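Local atomic coordinates of CysQ, sulfite synthesis pathway protein (Bacteroides thetaiotaomicron VPI-5482, PDB entry 3B8B), a protein that probably hydrolyses adenosine 3',5'-bisphosphate to AMP and phosphate, as a magnesium-dependent phosphatase of the inositol monophosphatase superfamily. Residues Thr61-Lys66 / Asp105-Thr110; Leu32-Lys37 / Arg65-Ala70; Glu119-Ile124 / Ile137-Lys142. One frame throughout, in Å; residues are numbered along the deposited sequence. Where two conformers were deposited one is given.

Interaction 1: Thr61-Lys66 / Asp105-Thr110; sequences TIADRK and DPLDGT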
loop_
_atom_site.group_PDB
_atom_site.type_symbol
_atom_site.label_atom_id
_atom_site.label_comp_id
_atom_site.label_asym_id
_atom_site.label_seq_id
_atom_site.Cartn_x
_atom_site.Cartn_y
_atom_site.Cartn_z
ATOM N N THR A 61 -16.620 6.817 6.890
ATOM C CA THR A 61 -17.389 5.606 6.703
ATOM C C THR A 61 -17.927 5.506 5.283
ATOM O O THR A 61 -17.809 4.452 4.634
ATOM C CB THR A 61 -18.521 5.544 7.761
ATOM O OG1 THR A 61 -17.899 5.459 9.050
ATOM C CG2 THR A 61 -19.434 4.338 7.523
ATOM N N ILE A 62 -18.465 6.616 4.786
ATOM C CA ILE A 62 -19.035 6.673 3.455
ATOM C C ILE A 62 -17.942 6.485 2.394
ATOM O O ILE A 62 -18.088 5.693 1.470
ATOM C CB ILE A 62 -19.806 7.987 3.226
ATOM C CG1 ILE A 62 -21.000 8.096 4.197
ATOM C CG2 ILE A 62 -20.324 8.086 1.804
ATOM C CD1 ILE A 62 -21.634 9.484 4.212
ATOM N N ALA A 63 -16.824 7.188 2.545
ATOM C CA ALA A 63 -15.721 7.049 1.595
ATOM C C ALA A 63 -15.185 5.626 1.539
ATOM O O ALA A 63 -14.905 5.116 0.445
ATOM C CB ALA A 63 -14.574 8.027 1.963
ATOM N N ASP A 64 -14.998 5.001 2.703
ATOM C CA ASP A 64 -14.476 3.638 2.753
ATOM C C ASP A 64 -15.449 2.688 2.036
ATOM O O ASP A 64 -15.031 1.813 1.244
ATOM C CB ASP A 64 -14.242 3.219 4.207
ATOM C CG ASP A 64 -13.765 1.786 4.336
ATOM O OD1 ASP A 64 -12.568 1.520 4.123
ATOM O OD2 ASP A 64 -14.604 0.925 4.653
ATOM N N ARG A 65 -16.741 2.874 2.294
ATOM C CA ARG A 65 -17.756 2.021 1.648
ATOM C C ARG A 65 -17.774 2.225 0.139
ATOM O O ARG A 65 -17.786 1.245 -0.617
ATOM C CB ARG A 65 -19.175 2.241 2.192
ATOM C CG ARG A 65 -20.205 1.326 1.490
ATOM C CD ARG A 65 -21.653 1.558 1.907
ATOM N NE ARG A 65 -22.043 2.968 1.948
ATOM C CZ ARG A 65 -22.474 3.695 0.922
ATOM N NH1 ARG A 65 -22.800 4.962 1.137
ATOM N NH2 ARG A 65 -22.593 3.182 -0.302
ATOM N N LYS A 66 -17.784 3.474 -0.316
ATOM C CA LYS A 66 -17.865 3.738 -1.758
ATOM C C LYS A 66 -16.589 3.249 -2.472
ATOM O O LYS A 66 -16.649 2.754 -3.609
ATOM C CB LYS A 66 -18.135 5.215 -2.042
ATOM C CG LYS A 66 -19.512 5.656 -1.550
ATOM C CD LYS A 66 -20.059 6.846 -2.304
ATOM C CE LYS A 66 -21.577 7.057 -2.057
ATOM N NZ LYS A 66 -22.504 6.068 -2.722
ATOM N N ASP A 105 -7.195 -2.860 1.157
ATOM C CA ASP A 105 -7.710 -1.830 2.057
ATOM C C ASP A 105 -8.132 -0.652 1.198
ATOM O O ASP A 105 -7.288 0.040 0.644
ATOM C CB ASP A 105 -6.726 -1.385 3.128
ATOM C CG ASP A 105 -7.377 -0.454 4.161
ATOM O OD1 ASP A 105 -8.541 -0.040 3.970
ATOM O OD2 ASP A 105 -6.713 -0.165 5.205
ATOM N N PRO A 106 -9.437 -0.453 1.071
ATOM C CA PRO A 106 -9.916 0.630 0.187
ATOM C C PRO A 106 -9.483 2.026 0.614
ATOM O O PRO A 106 -9.387 2.924 -0.226
ATOM C CB PRO A 106 -11.451 0.494 0.260
ATOM C CG PRO A 106 -11.677 -0.919 0.702
ATOM C CD PRO A 106 -10.557 -1.203 1.657
ATOM N N LEU A 107 -9.211 2.222 1.901
ATOM C CA LEU A 107 -8.866 3.553 2.407
ATOM C C LEU A 107 -8.084 3.359 3.708
ATOM O O LEU A 107 -8.675 3.208 4.800
ATOM C CB LEU A 107 -10.110 4.398 2.625
ATOM C CG LEU A 107 -9.915 5.904 2.850
ATOM C CD1 LEU A 107 -11.282 6.609 2.982
ATOM C CD2 LEU A 107 -9.002 6.213 4.002
ATOM N N ASP A 108 -6.767 3.352 3.574
ATOM C CA ASP A 108 -5.868 3.297 4.737
ATOM C C ASP A 108 -5.430 4.704 5.135
ATOM O O ASP A 108 -5.096 5.531 4.285
ATOM C CB ASP A 108 -4.619 2.476 4.486
ATOM C CG ASP A 108 -3.773 2.318 5.756
ATOM O OD1 ASP A 108 -4.346 1.949 6.808
ATOM O OD2 ASP A 108 -2.591 2.676 5.699
ATOM N N GLY A 109 -5.371 4.948 6.439
ATOM C CA GLY A 109 -4.939 6.253 6.951
ATOM C C GLY A 109 -6.094 7.051 7.467
ATOM O O GLY A 109 -6.443 8.132 6.969
ATOM N N THR A 110 -6.751 6.475 8.466
ATOM C CA THR A 110 -7.916 7.062 9.066
ATOM C C THR A 110 -7.702 8.499 9.533
ATOM O O THR A 110 -8.473 9.399 9.168
ATOM C CB THR A 110 -8.379 6.145 10.265
ATOM O OG1 THR A 110 -8.851 4.923 9.698
ATOM C CG2 THR A 110 -9.438 6.807 11.071
#

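Interaction 2: Leu32-Lys37 / Arg65-Ala70; sequences LKAGEK and RKAHEA. With SO4 (sulfate ion), chain D.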
loop_
_atom_site.group_PDB
_atom_site.type_symbol
_atom_site.label_atom_id
_atom_site.label_comp_id
_atom_site.label_asym_id
_atom_site.label_seq_id
_atom_site.Cartn_x
_atom_site.Cartn_y
_atom_site.Cartn_z
ATOM N N LEU A 32 -7.781 3.503 -8.932
ATOM C CA LEU A 32 -8.112 4.846 -9.409
ATOM C C LEU A 32 -9.595 5.158 -9.235
ATOM O O LEU A 32 -9.980 6.271 -8.864
ATOM C CB LEU A 32 -7.704 4.998 -10.867
ATOM C CG LEU A 32 -6.200 4.908 -11.118
ATOM C CD1 LEU A 32 -5.861 4.819 -12.642
ATOM C CD2 LEU A 32 -5.431 6.081 -10.479
ATOM N N LYS A 33 -10.446 4.181 -9.538
ATOM C CA LYS A 33 -11.874 4.361 -9.346
ATOM C C LYS A 33 -12.190 4.633 -7.858
ATOM O O LYS A 33 -13.007 5.529 -7.538
ATOM C CB LYS A 33 -12.642 3.131 -9.844
ATOM C CG LYS A 33 -12.552 2.880 -11.377
ATOM C CD LYS A 33 -13.563 3.585 -12.177
ATOM C CE LYS A 33 -13.430 3.256 -13.704
ATOM N NZ LYS A 33 -13.553 1.802 -14.161
ATOM N N ALA A 34 -11.586 3.858 -6.959
ATOM C CA ALA A 34 -11.758 4.078 -5.525
ATOM C C ALA A 34 -11.295 5.478 -5.150
ATOM O O ALA A 34 -11.951 6.201 -4.384
ATOM C CB ALA A 34 -10.990 3.012 -4.704
ATOM N N GLY A 35 -10.146 5.853 -5.675
ATOM C CA GLY A 35 -9.577 7.173 -5.445
ATOM C C GLY A 35 -10.542 8.293 -5.762
ATOM O O GLY A 35 -10.688 9.237 -4.985
ATOM N N GLU A 36 -11.212 8.198 -6.906
ATOM C CA GLU A 36 -12.219 9.170 -7.327
ATOM C C GLU A 36 -13.351 9.301 -6.295
ATOM O O GLU A 36 -13.776 10.413 -5.951
ATOM C CB GLU A 36 -12.765 8.724 -8.698
ATOM C CG GLU A 36 -13.894 9.525 -9.299
ATOM C CD GLU A 36 -14.216 9.078 -10.736
ATOM O OE1 GLU A 36 -13.641 8.060 -11.219
ATOM O OE2 GLU A 36 -15.046 9.750 -11.378
ATOM N N LYS A 37 -13.860 8.155 -5.833
ATOM C CA LYS A 37 -14.945 8.150 -4.864
ATOM C C LYS A 37 -14.507 8.824 -3.563
ATOM O O LYS A 37 -15.249 9.601 -2.968
ATOM C CB LYS A 37 -15.442 6.735 -4.556
ATOM C CG LYS A 37 -16.028 5.986 -5.772
ATOM C CD LYS A 37 -17.202 6.721 -6.386
ATOM C CE LYS A 37 -17.847 5.917 -7.506
ATOM N NZ LYS A 37 -19.186 6.501 -7.780
ATOM N N ARG A 65 -16.741 2.874 2.294
ATOM C CA ARG A 65 -17.756 2.021 1.648
ATOM C C ARG A 65 -17.774 2.225 0.139
ATOM O O ARG A 65 -17.786 1.245 -0.617
ATOM C CB ARG A 65 -19.175 2.241 2.192
ATOM C CG ARG A 65 -20.205 1.326 1.490
ATOM C CD ARG A 65 -21.653 1.558 1.907
ATOM N NE ARG A 65 -22.043 2.968 1.948
ATOM C CZ ARG A 65 -22.474 3.695 0.922
ATOM N NH1 ARG A 65 -22.800 4.962 1.137
ATOM N NH2 ARG A 65 -22.593 3.182 -0.302
ATOM N N LYS A 66 -17.784 3.474 -0.316
ATOM C CA LYS A 66 -17.865 3.738 -1.758
ATOM C C LYS A 66 -16.589 3.249 -2.472
ATOM O O LYS A 66 -16.649 2.754 -3.609
ATOM C CB LYS A 66 -18.135 5.215 -2.042
ATOM C CG LYS A 66 -19.512 5.656 -1.550
ATOM C CD LYS A 66 -20.059 6.846 -2.304
ATOM C CE LYS A 66 -21.577 7.057 -2.057
ATOM N NZ LYS A 66 -22.504 6.068 -2.722
ATOM N N ALA A 67 -15.445 3.394 -1.804
ATOM C CA ALA A 67 -14.173 2.895 -2.335
ATOM C C ALA A 67 -14.211 1.383 -2.479
ATOM O O ALA A 67 -13.813 0.833 -3.512
ATOM C CB ALA A 67 -12.992 3.330 -1.428
ATOM N N HIS A 68 -14.672 0.714 -1.431
ATOM C CA HIS A 68 -14.807 -0.747 -1.452
ATOM C C HIS A 68 -15.689 -1.188 -2.612
ATOM O O HIS A 68 -15.340 -2.088 -3.365
ATOM C CB HIS A 68 -15.356 -1.271 -0.137
ATOM C CG HIS A 68 -15.674 -2.726 -0.174
ATOM N ND1 HIS A 68 -14.743 -3.704 0.077
ATOM C CD2 HIS A 68 -16.816 -3.362 -0.497
ATOM C CE1 HIS A 68 -15.307 -4.888 -0.085
ATOM N NE2 HIS A 68 -16.571 -4.708 -0.412
ATOM N N GLU A 69 -16.827 -0.528 -2.767
ATOM C CA GLU A 69 -17.784 -0.892 -3.812
ATOM C C GLU A 69 -17.164 -0.734 -5.196
ATOM O O GLU A 69 -17.352 -1.604 -6.059
ATOM C CB GLU A 69 -19.049 -0.043 -3.656
ATOM C CG GLU A 69 -19.886 -0.490 -2.464
ATOM C CD GLU A 69 -21.063 0.448 -2.137
ATOM O OE1 GLU A 69 -21.190 1.518 -2.796
ATOM O OE2 GLU A 69 -21.842 0.103 -1.193
ATOM N N ALA A 70 -16.425 0.363 -5.407
ATOM C CA ALA A 70 -15.753 0.633 -6.683
ATOM C C ALA A 70 -14.722 -0.447 -6.990
ATOM O O ALA A 70 -14.593 -0.916 -8.126
ATOM C CB ALA A 70 -15.081 2.026 -6.667
HETATM S S SO4 D . -19.003 -7.358 0.259
HETATM O O1 SO4 D . -20.078 -8.317 -0.000
HETATM O O2 SO4 D . -19.534 -6.307 1.125
HETATM O O3 SO4 D . -17.892 -8.043 0.927
HETATM O O4 SO4 D . -18.538 -6.782 -1.007
#

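Interaction 3: Glu119-Ile124 / Ile137-Lys142; sequences EFTVNI and IYVPVK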
loop_
_atom_site.group_PDB
_atom_site.type_symbol
_atom_site.label_atom_id
_atom_site.label_comp_id
_atom_site.label_asym_id
_atom_site.label_seq_id
_atom_site.Cartn_x
_atom_site.Cartn_y
_atom_site.Cartn_z
ATOM N N GLU A 119 -2.546 12.220 3.393
ATOM C CA GLU A 119 -1.672 11.105 2.954
ATOM C C GLU A 119 -2.267 9.728 3.270
ATOM O O GLU A 119 -1.624 8.844 3.833
ATOM C CB GLU A 119 -0.250 11.290 3.475
ATOM C CG GLU A 119 0.383 12.564 2.879
ATOM C CD GLU A 119 1.803 12.852 3.353
ATOM O OE1 GLU A 119 2.377 12.024 4.094
ATOM O OE2 GLU A 119 2.374 13.929 2.959
ATOM N N PHE A 120 -3.540 9.608 2.927
ATOM C CA PHE A 120 -4.251 8.316 2.951
ATOM C C PHE A 120 -4.116 7.657 1.568
ATOM O O PHE A 120 -3.778 8.314 0.577
ATOM C CB PHE A 120 -5.708 8.506 3.350
ATOM C CG PHE A 120 -6.434 9.563 2.539
ATOM C CD1 PHE A 120 -7.023 9.265 1.313
ATOM C CD2 PHE A 120 -6.492 10.877 3.008
ATOM C CE1 PHE A 120 -7.673 10.244 0.581
ATOM C CE2 PHE A 120 -7.148 11.843 2.281
ATOM C CZ PHE A 120 -7.700 11.551 1.066
ATOM N N THR A 121 -4.381 6.346 1.518
ATOM C CA THR A 121 -4.096 5.559 0.329
ATOM C C THR A 121 -5.170 4.491 0.088
ATOM O O THR A 121 -5.880 4.059 1.007
ATOM C CB THR A 121 -2.761 4.791 0.478
ATOM O OG1 THR A 121 -2.846 3.932 1.630
ATOM C CG2 THR A 121 -1.552 5.744 0.629
ATOM N N VAL A 122 -5.247 4.070 -1.165
ATOM C CA VAL A 122 -5.961 2.862 -1.574
ATOM C C VAL A 122 -4.901 1.778 -1.784
ATOM O O VAL A 122 -3.855 2.052 -2.403
ATOM C CB VAL A 122 -6.724 3.095 -2.893
ATOM C CG1 VAL A 122 -7.553 1.853 -3.263
ATOM C CG2 VAL A 122 -7.639 4.347 -2.815
ATOM N N ASN A 123 -5.160 0.564 -1.276
ATOM C CA ASN A 123 -4.180 -0.531 -1.284
ATOM C C ASN A 123 -4.805 -1.811 -1.847
ATOM O O ASN A 123 -5.796 -2.304 -1.294
ATOM C CB ASN A 123 -3.625 -0.829 0.117
ATOM C CG ASN A 123 -2.941 0.373 0.718
ATOM O OD1 ASN A 123 -1.733 0.487 0.644
ATOM N ND2 ASN A 123 -3.745 1.308 1.262
ATOM N N ILE A 124 -4.254 -2.302 -2.956
ATOM C CA ILE A 124 -4.719 -3.558 -3.606
ATOM C C ILE A 124 -3.516 -4.459 -3.914
ATOM O O ILE A 124 -2.590 -4.037 -4.600
ATOM C CB ILE A 124 -5.510 -3.278 -4.883
ATOM C CG1 ILE A 124 -6.771 -2.454 -4.570
ATOM C CG2 ILE A 124 -5.917 -4.620 -5.557
ATOM C CD1 ILE A 124 -7.504 -2.009 -5.856
ATOM N N ILE A 137 -0.716 0.949 -5.009
ATOM C CA ILE A 137 -1.075 1.958 -4.014
ATOM C C ILE A 137 -1.371 3.251 -4.738
ATOM O O ILE A 137 -0.554 3.696 -5.562
ATOM C CB ILE A 137 0.071 2.176 -3.019
ATOM C CG1 ILE A 137 0.249 0.909 -2.193
ATOM C CG2 ILE A 137 -0.140 3.424 -2.125
ATOM C CD1 ILE A 137 1.518 0.949 -1.263
ATOM N N TYR A 138 -2.536 3.822 -4.461
ATOM C CA TYR A 138 -2.912 5.113 -5.024
ATOM C C TYR A 138 -3.091 6.117 -3.901
ATOM O O TYR A 138 -3.736 5.817 -2.888
ATOM C CB TYR A 138 -4.191 5.018 -5.860
ATOM C CG TYR A 138 -4.521 6.302 -6.608
ATOM C CD1 TYR A 138 -3.560 6.952 -7.402
ATOM C CD2 TYR A 138 -5.799 6.864 -6.557
ATOM C CE1 TYR A 138 -3.878 8.110 -8.082
ATOM C CE2 TYR A 138 -6.096 8.019 -7.227
ATOM C CZ TYR A 138 -5.157 8.626 -7.997
ATOM O OH TYR A 138 -5.492 9.770 -8.691
ATOM N N VAL A 139 -2.473 7.288 -4.069
ATOM C CA VAL A 139 -2.524 8.380 -3.103
ATOM C C VAL A 139 -3.426 9.465 -3.715
ATOM O O VAL A 139 -2.973 10.274 -4.534
ATOM C CB VAL A 139 -1.121 8.975 -2.830
ATOM C CG1 VAL A 139 -1.207 9.938 -1.637
ATOM C CG2 VAL A 139 -0.090 7.855 -2.573
ATOM N N PRO A 140 -4.738 9.410 -3.417
ATOM C CA PRO A 140 -5.655 10.253 -4.202
ATOM C C PRO A 140 -5.398 11.762 -4.168
ATOM O O PRO A 140 -5.532 12.440 -5.197
ATOM C CB PRO A 140 -7.033 9.900 -3.627
ATOM C CG PRO A 140 -6.882 8.545 -3.068
ATOM C CD PRO A 140 -5.481 8.523 -2.491
ATOM N N VAL A 141 -5.050 12.314 -3.010
ATOM C CA VAL A 141 -4.798 13.762 -2.931
ATOM C C VAL A 141 -3.640 14.213 -3.837
ATOM O O VAL A 141 -3.715 15.254 -4.472
ATOM C CB VAL A 141 -4.562 14.205 -1.473
ATOM C CG1 VAL A 141 -4.119 15.697 -1.427
ATOM C CG2 VAL A 141 -5.864 13.981 -0.636
ATOM N N LYS A 142 -2.601 13.395 -3.891
ATOM C CA LYS A 142 -1.374 13.689 -4.624
ATOM C C LYS A 142 -1.361 13.197 -6.072
ATOM O O LYS A 142 -0.409 13.500 -6.807
ATOM C CB LYS A 142 -0.192 13.054 -3.889
ATOM C CG LYS A 142 -0.000 13.502 -2.457
ATOM C CD LYS A 142 1.271 13.036 -1.906
ATOM C CE LYS A 142 2.413 13.787 -2.528
ATOM N NZ LYS A 142 3.552 13.720 -1.639
HETATM O O HOH W 1 -4.288 10.950 -0.464
#

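Interaction 1: Thr61-Lys66 / Asp105-Thr110
Leu107 and Asp64 reach each other with the same first torsion, CG lying opposite the backbone N in both (chi1 -167° in Leu107, 177° in Asp64). Beyond it the leucine chain stays extended, and this carries CD1 out to the helix that holds residues 61-66. There CD1 meets Ala63 CB at 3.7 Å, the one apolar side-chain pair of the contact, and also lies 4.1 Å from the backbone N of Asp64. The Asp64 carboxylate crosses the leucine chain obliquely near its root, OD1 being 4.1 Å from Leu107 CB in one of two modelled conformers. Alongside, the Pro106 ring rests against the helix backbone, its CB 3.9 Å from Asp64 O.

No hydrogen bond joins the two segments; the loop instead takes its shape from within. Asp105 OD1 accepts the N-H of Leu107 (3.1 Å, 159°), approached from well above the carboxylate plane. The result is an Asx turn that bends the chain at Pro106 and Leu107. Gly109 then adopts backbone angles at which a CB would collide with the preceding carbonyl O, and occupies the N-cap position of helix 110-114.

The sequence DPLDGT is a signature of the inositol monophosphatase superfamily, and Asp105, Leu107 and Asp108 are predicted magnesium ligands together with Glu85 and Asp248. In the same conformer Asp64 OD1 lies 4.3 Å from Asp105 OD1 and close to Glu85, an acidic gathering consistent with a site made for cations.

In the fold, the turn interrupts strand 100-108 near its end, and strand 121-128 hydrogen-bonds to Asp105 before it and Asp108 after it. Helix 59-75 flanks it through Ala63 and Asp64, while Ile38 of helix 20-43 touches Leu107 and Ile41 touches Ala63.

Interaction 2: Leu32-Lys37 / Arg65-Ala70
Ala34 and Ala67 mark the place where two nearly antiparallel helices, their segment axes 8.0 Å apart at an angle of 155°, come closest, the CA atoms of Ala34 and Ala67 being 4.2 Å apart. So close an approach depends on small side chains. Ala34 CB meets Ala67 CB at 3.9 Å, and Ala34 CB also lies 3.8 Å from Ala67 O. One turn further on, the Ala70 methyl points across the interface and settles against the backbone of Ala34, its CB 4.0 Å from Ala34 N.

Toward solvent the seam is lined by the aliphatic roots of lysines. Lys37 CB packs against Lys66 CB at 4.0 Å, and a bend at chi2 (-59°) helps lead the rest of the Lys37 chain away. Lys33 offers its CB to Ala70, while its NZ pairs with Asp29.

His68 lies on another side of its helix. Its NE2 donates an almost straight bond in the ring plane to O4 of a sulfate ion (2.9 Å, 176°), probably from the crystallisation liquor, and ND1 is hydrogen-bonded to Ser84.

Helices 20-43 and 59-75 form this pair beside strand 100-108, whose Pro106 touches both Ala67 and His68.

Interaction 3: Glu119-Ile124 / Ile137-Lys142
The end of a beta hairpin remote from its turn, made by strands 121-128 and 131-139, is joined at Val122 and Tyr138, an antiparallel hydrogen-bonded pair. Val122 N donates to Tyr138 O (2.9 Å, 167°), and Tyr138 N returns the bond to Val122 O at 3.0 Å, both in the carbonyl plane. Asn123 and Ile137 follow as a non-hydrogen-bonded pair on the other face, where Asn123 OD1 lies 3.5 Å from Ile137 CG1. The amide is fixed at both ends: ND2 donates to Thr121 OG1 (2.8 Å), and OD1 is hydrogen-bonded to Ser224. Thr121 OG1 is itself bonded to Ser223.

These strands sit centrally in the mixed sheet of the inositol monophosphatase fold, with helices packed on both faces: Ile38 of helix 20-43 touches Val122, and Cys228 of helix 225-232 touches Ile137.

Past the paired strands, Phe120 crosses to the turn that follows Val139. Its ring is swung between the backbone N and the carbonyl carbon (chi1 51°), which sets CZ 3.5 Å from Val141 CG2 and CE1 4.1 Å from Pro140 CG. Tyr42 and Phe113 make edge-to-face contacts with the same ring. With an alanine here, Pro140 and Val141 would probably lose one of their packing partners and a gap would open beside Tyr42 and Phe113. A water lies 3.5 Å above the ring plane, over its centre; it donates to Phe120 O and accepts from Val141 N, bridging the two backbones where direct strand pairing has stopped.

Along the chain, interaction 2 opens on helix 20-43 and closes on helix 59-75, where interaction 1 begins; interaction 3 follows in series. The first two share Arg65 and Lys66, and their centres lie about 8 Å apart. Interactions 1 and 3 are about 10 Å apart, centre to centre, and meet in one sheet, since strands 100-108 and 121-128 are neighbours. Interactions 2 and 3, with centres about 11 Å apart, touch where Ala34 and Gly35 lie on Val122, Tyr138 and Pro140. The predicted metal-binding loop thus lies between a helix pair and the hairpin, with packing on both.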